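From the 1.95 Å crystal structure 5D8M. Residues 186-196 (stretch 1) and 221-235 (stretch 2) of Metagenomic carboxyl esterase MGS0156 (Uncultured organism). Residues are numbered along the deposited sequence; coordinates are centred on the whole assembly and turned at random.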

# COMPACT_ATOMS: atom_id res chain seq x y z
N GLY A 186 -1.80 -2.38 1.01
CA GLY A 186 -3.10 -1.78 0.84
C GLY A 186 -4.17 -2.51 1.61
O GLY A 186 -4.16 -3.74 1.69
N ALA A 187 -5.10 -1.76 2.17
CA ALA A 187 -6.16 -2.35 3.00
C ALA A 187 -7.30 -2.83 2.13
O ALA A 187 -8.44 -2.38 2.29
CB ALA A 187 -6.66 -1.31 4.03
N ILE A 188 -7.01 -3.75 1.21
CA ILE A 188 -8.00 -4.13 0.20
C ILE A 188 -9.29 -4.69 0.82
O ILE A 188 -10.40 -4.29 0.43
CB ILE A 188 -7.40 -5.17 -0.78
CG1 ILE A 188 -6.04 -4.69 -1.32
CG2 ILE A 188 -8.40 -5.51 -1.91
CD1 ILE A 188 -6.04 -3.28 -1.94
N ASP A 189 -9.16 -5.59 1.78
CA ASP A 189 -10.31 -6.11 2.51
C ASP A 189 -10.54 -5.39 3.84
O ASP A 189 -11.26 -5.90 4.71
CB ASP A 189 -10.15 -7.60 2.81
CG ASP A 189 -10.11 -8.46 1.56
OD1 ASP A 189 -10.59 -8.02 0.49
OD2 ASP A 189 -9.62 -9.61 1.67
N GLY A 190 -9.96 -4.22 4.01
CA GLY A 190 -10.10 -3.50 5.27
C GLY A 190 -9.22 -4.15 6.34
O GLY A 190 -8.20 -4.78 6.02
N SER A 191 -9.60 -3.99 7.60
CA SER A 191 -8.89 -4.60 8.72
C SER A 191 -9.87 -4.85 9.84
O SER A 191 -10.73 -4.00 10.10
CB SER A 191 -7.73 -3.70 9.21
OG SER A 191 -7.15 -4.22 10.41
N PRO A 192 -9.76 -6.01 10.53
CA PRO A 192 -10.66 -6.18 11.67
C PRO A 192 -10.43 -5.15 12.77
O PRO A 192 -11.32 -4.93 13.59
CB PRO A 192 -10.35 -7.60 12.16
CG PRO A 192 -9.04 -7.96 11.55
CD PRO A 192 -8.87 -7.16 10.32
N LEU A 193 -9.27 -4.51 12.78
CA LEU A 193 -8.99 -3.49 13.79
C LEU A 193 -9.94 -2.30 13.66
O LEU A 193 -10.22 -1.63 14.64
CB LEU A 193 -7.54 -3.02 13.69
CG LEU A 193 -6.48 -4.08 14.01
CD1 LEU A 193 -5.09 -3.53 13.72
CD2 LEU A 193 -6.57 -4.59 15.44
N ALA A 194 -10.44 -2.04 12.45
CA ALA A 194 -11.38 -0.93 12.29
C ALA A 194 -12.65 -1.14 13.12
O ALA A 194 -13.33 -0.19 13.50
CB ALA A 194 -11.72 -0.72 10.80
N GLU A 195 -12.97 -2.38 13.42
CA GLU A 195 -14.15 -2.65 14.23
C GLU A 195 -13.81 -2.85 15.70
O GLU A 195 -14.70 -2.83 16.55
CB GLU A 195 -14.89 -3.89 13.72
CG GLU A 195 -15.63 -3.69 12.41
CD GLU A 195 -17.06 -3.23 12.59
OE1 GLU A 195 -17.40 -2.70 13.68
OE2 GLU A 195 -17.86 -3.40 11.64
N THR A 196 -12.54 -3.04 16.02
CA THR A 196 -12.14 -3.41 17.38
C THR A 196 -12.41 -2.34 18.44
O THR A 196 -12.74 -2.66 19.58
CB THR A 196 -10.63 -3.77 17.43
OG1 THR A 196 -10.37 -4.85 16.54
CG2 THR A 196 -10.20 -4.17 18.82
N ALA A 221 -13.75 7.79 7.87
CA ALA A 221 -12.47 7.18 7.51
C ALA A 221 -12.41 5.69 7.91
O ALA A 221 -12.01 4.83 7.10
CB ALA A 221 -11.33 7.95 8.17
N LEU A 222 -12.82 5.39 9.14
CA LEU A 222 -12.83 4.01 9.62
C LEU A 222 -13.91 3.17 8.96
O LEU A 222 -13.71 1.98 8.73
CB LEU A 222 -13.00 3.94 11.15
CG LEU A 222 -11.72 4.16 11.96
CD1 LEU A 222 -10.54 3.38 11.38
CD2 LEU A 222 -11.40 5.65 12.01
N ASP A 223 -15.06 3.77 8.65
CA ASP A 223 -16.11 3.05 7.92
C ASP A 223 -15.57 2.46 6.62
O ASP A 223 -15.97 1.39 6.17
CB ASP A 223 -17.28 3.97 7.59
CG ASP A 223 -18.04 4.42 8.82
OD1 ASP A 223 -17.85 3.83 9.90
OD2 ASP A 223 -18.82 5.38 8.69
N SER A 224 -14.65 3.19 6.01
CA SER A 224 -14.08 2.79 4.74
C SER A 224 -13.15 1.59 4.90
O SER A 224 -12.82 0.94 3.91
CB SER A 224 -13.33 3.95 4.09
OG SER A 224 -14.23 4.97 3.71
N LEU A 225 -12.71 1.35 6.13
CA LEU A 225 -11.77 0.27 6.41
C LEU A 225 -12.41 -0.96 7.06
O LEU A 225 -11.71 -1.92 7.38
CB LEU A 225 -10.64 0.80 7.30
CG LEU A 225 -9.78 1.82 6.55
CD1 LEU A 225 -8.75 2.50 7.48
CD2 LEU A 225 -9.10 1.10 5.39
N LYS A 226 -13.72 -0.94 7.27
CA LYS A 226 -14.38 -2.10 7.86
C LYS A 226 -14.45 -3.23 6.85
O LYS A 226 -14.76 -3.03 5.69
CB LYS A 226 -15.79 -1.75 8.36
CG LYS A 226 -15.75 -0.83 9.57
CD LYS A 226 -17.10 -0.43 10.08
CE LYS A 226 -16.94 0.58 11.23
NZ LYS A 226 -18.25 0.93 11.81
N ARG A 227 -14.13 -4.43 7.32
CA ARG A 227 -14.09 -5.60 6.48
C ARG A 227 -15.42 -5.80 5.72
O ARG A 227 -15.42 -6.02 4.51
CB ARG A 227 -13.76 -6.83 7.33
CG ARG A 227 -13.92 -8.14 6.60
CD ARG A 227 -13.47 -9.32 7.47
NE ARG A 227 -12.02 -9.38 7.57
CZ ARG A 227 -11.36 -10.31 8.24
NH1 ARG A 227 -12.03 -11.24 8.89
NH2 ARG A 227 -10.03 -10.29 8.27
N ALA A 228 -16.54 -5.70 6.43
CA ALA A 228 -17.86 -5.85 5.81
C ALA A 228 -18.03 -4.86 4.65
O ALA A 228 -18.45 -5.21 3.55
CB ALA A 228 -18.95 -5.66 6.85
N TYR A 229 -17.66 -3.61 4.88
CA TYR A 229 -17.78 -2.60 3.84
C TYR A 229 -16.89 -2.89 2.63
O TYR A 229 -17.33 -2.83 1.48
CB TYR A 229 -17.44 -1.25 4.43
CG TYR A 229 -17.73 -0.10 3.50
CD1 TYR A 229 -19.01 0.46 3.45
CD2 TYR A 229 -16.74 0.44 2.70
CE1 TYR A 229 -19.28 1.52 2.61
CE2 TYR A 229 -17.01 1.49 1.86
CZ TYR A 229 -18.27 2.04 1.82
OH TYR A 229 -18.53 3.10 0.97
N ARG A 230 -15.63 -3.18 2.89
CA ARG A 230 -14.65 -3.43 1.84
C ARG A 230 -14.95 -4.71 1.03
O ARG A 230 -14.76 -4.71 -0.18
CB ARG A 230 -13.24 -3.50 2.45
CG ARG A 230 -12.74 -2.15 3.01
CD ARG A 230 -11.82 -1.37 2.02
NE ARG A 230 -12.42 -1.21 0.70
CZ ARG A 230 -13.15 -0.16 0.30
NH1 ARG A 230 -13.34 0.88 1.11
NH2 ARG A 230 -13.63 -0.12 -0.93
N LEU A 231 -15.40 -5.77 1.68
CA LEU A 231 -15.78 -7.01 0.98
C LEU A 231 -17.03 -6.80 0.12
O LEU A 231 -17.11 -7.31 -0.99
CB LEU A 231 -16.04 -8.14 1.97
CG LEU A 231 -14.75 -8.74 2.55
CD1 LEU A 231 -15.08 -9.77 3.60
CD2 LEU A 231 -13.89 -9.33 1.45
N ARG A 232 -17.97 -6.03 0.64
CA ARG A 232 -19.18 -5.68 -0.10
C ARG A 232 -18.85 -4.86 -1.37
O ARG A 232 -19.46 -5.07 -2.43
CB ARG A 232 -20.14 -4.92 0.81
CG ARG A 232 -21.17 -4.10 0.08
CD ARG A 232 -22.55 -4.59 0.34
NE ARG A 232 -22.97 -4.37 1.72
CZ ARG A 232 -24.20 -4.61 2.17
NH1 ARG A 232 -25.12 -5.08 1.34
NH2 ARG A 232 -24.50 -4.39 3.44
N PHE A 233 -17.91 -3.93 -1.25
CA PHE A 233 -17.45 -3.17 -2.41
C PHE A 233 -16.96 -4.09 -3.50
O PHE A 233 -17.30 -3.91 -4.66
CB PHE A 233 -16.34 -2.20 -2.02
CG PHE A 233 -15.69 -1.51 -3.19
CD1 PHE A 233 -16.29 -0.41 -3.77
CD2 PHE A 233 -14.46 -1.93 -3.67
CE1 PHE A 233 -15.67 0.26 -4.83
CE2 PHE A 233 -13.85 -1.27 -4.73
CZ PHE A 233 -14.45 -0.17 -5.30
N LEU A 234 -16.14 -5.07 -3.12
CA LEU A 234 -15.53 -5.97 -4.10
C LEU A 234 -16.55 -6.96 -4.64
O LEU A 234 -16.43 -7.42 -5.76
CB LEU A 234 -14.34 -6.72 -3.49
CG LEU A 234 -13.08 -5.86 -3.28
CD1 LEU A 234 -12.02 -6.64 -2.52
CD2 LEU A 234 -12.53 -5.41 -4.61
N ALA A 235 -17.55 -7.31 -3.83
CA ALA A 235 -18.63 -8.18 -4.31
C ALA A 235 -19.53 -7.47 -5.31
O ALA A 235 -20.12 -8.12 -6.18
CB ALA A 235 -19.48 -8.68 -3.13
O HOH W 1 -12.38 -3.34 -1.18
O HOH W 2 -10.08 -7.38 6.99
O HOH W 3 -13.27 -4.54 10.09
O HOH W 4 -16.80 -5.33 9.35

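One direct hydrogen bond joins the two stretches: Ser 191 N donates to Leu 225 O across 3.0 Å, backbone to backbone. It sits where the chains come very close, the CA atoms of Gly 190 and Leu 225 lying 4.3 Å apart. Glycine makes that approach possible. Gly 190 CA is 3.1 Å from Leu 225 O, and a CB here would point straight into that oxygen; the positive phi favours glycine as well.

Water carries much of the remaining polar traffic. The first turn of a helix leaves amides without backbone partners, and Arg 227 N gives its proton to water 3 (2.9 Å), which in turn donates to Ser 191 O (2.6 Å). Water 4 does the same for Ala 228 N (3.0 Å), linking it to Glu 195 OE2 (3.2 Å). Water 2 bridges Arg 227 NE and Asp 189 O, an oxygen that also receives a CA-H...O contact from Arg 227 CA at 3.4 Å.

Arg 230 is anchored within its own stretch, NH1 donating to Ser 224 O at 2.8 Å. The folded side chain lies against the type I turn of Ala 187 to Gly 190, with Ile 188 O near the plane of its guanidinium, and water 1 ties Arg 230 NE and O to Ile 188 O.

Charge contributes more loosely. Lys 226 NZ forms a salt bridge with Asp 223 OD1 at 3.5 Å, its hydrogen bond weak, while Glu 195 OE1 stays 4.2 Å from Lys 226 NZ, beyond a salt bridge.

Small apolar groups fill the gaps. Ala 194 points toward stretch 2, its CB 4.0 Å from Leu 225 CB; Ala 187 CB meets Leu 225 CD2 at 3.7 Å, and Ile 188 CG2 reaches Leu 234 CD1 at 3.8 Å.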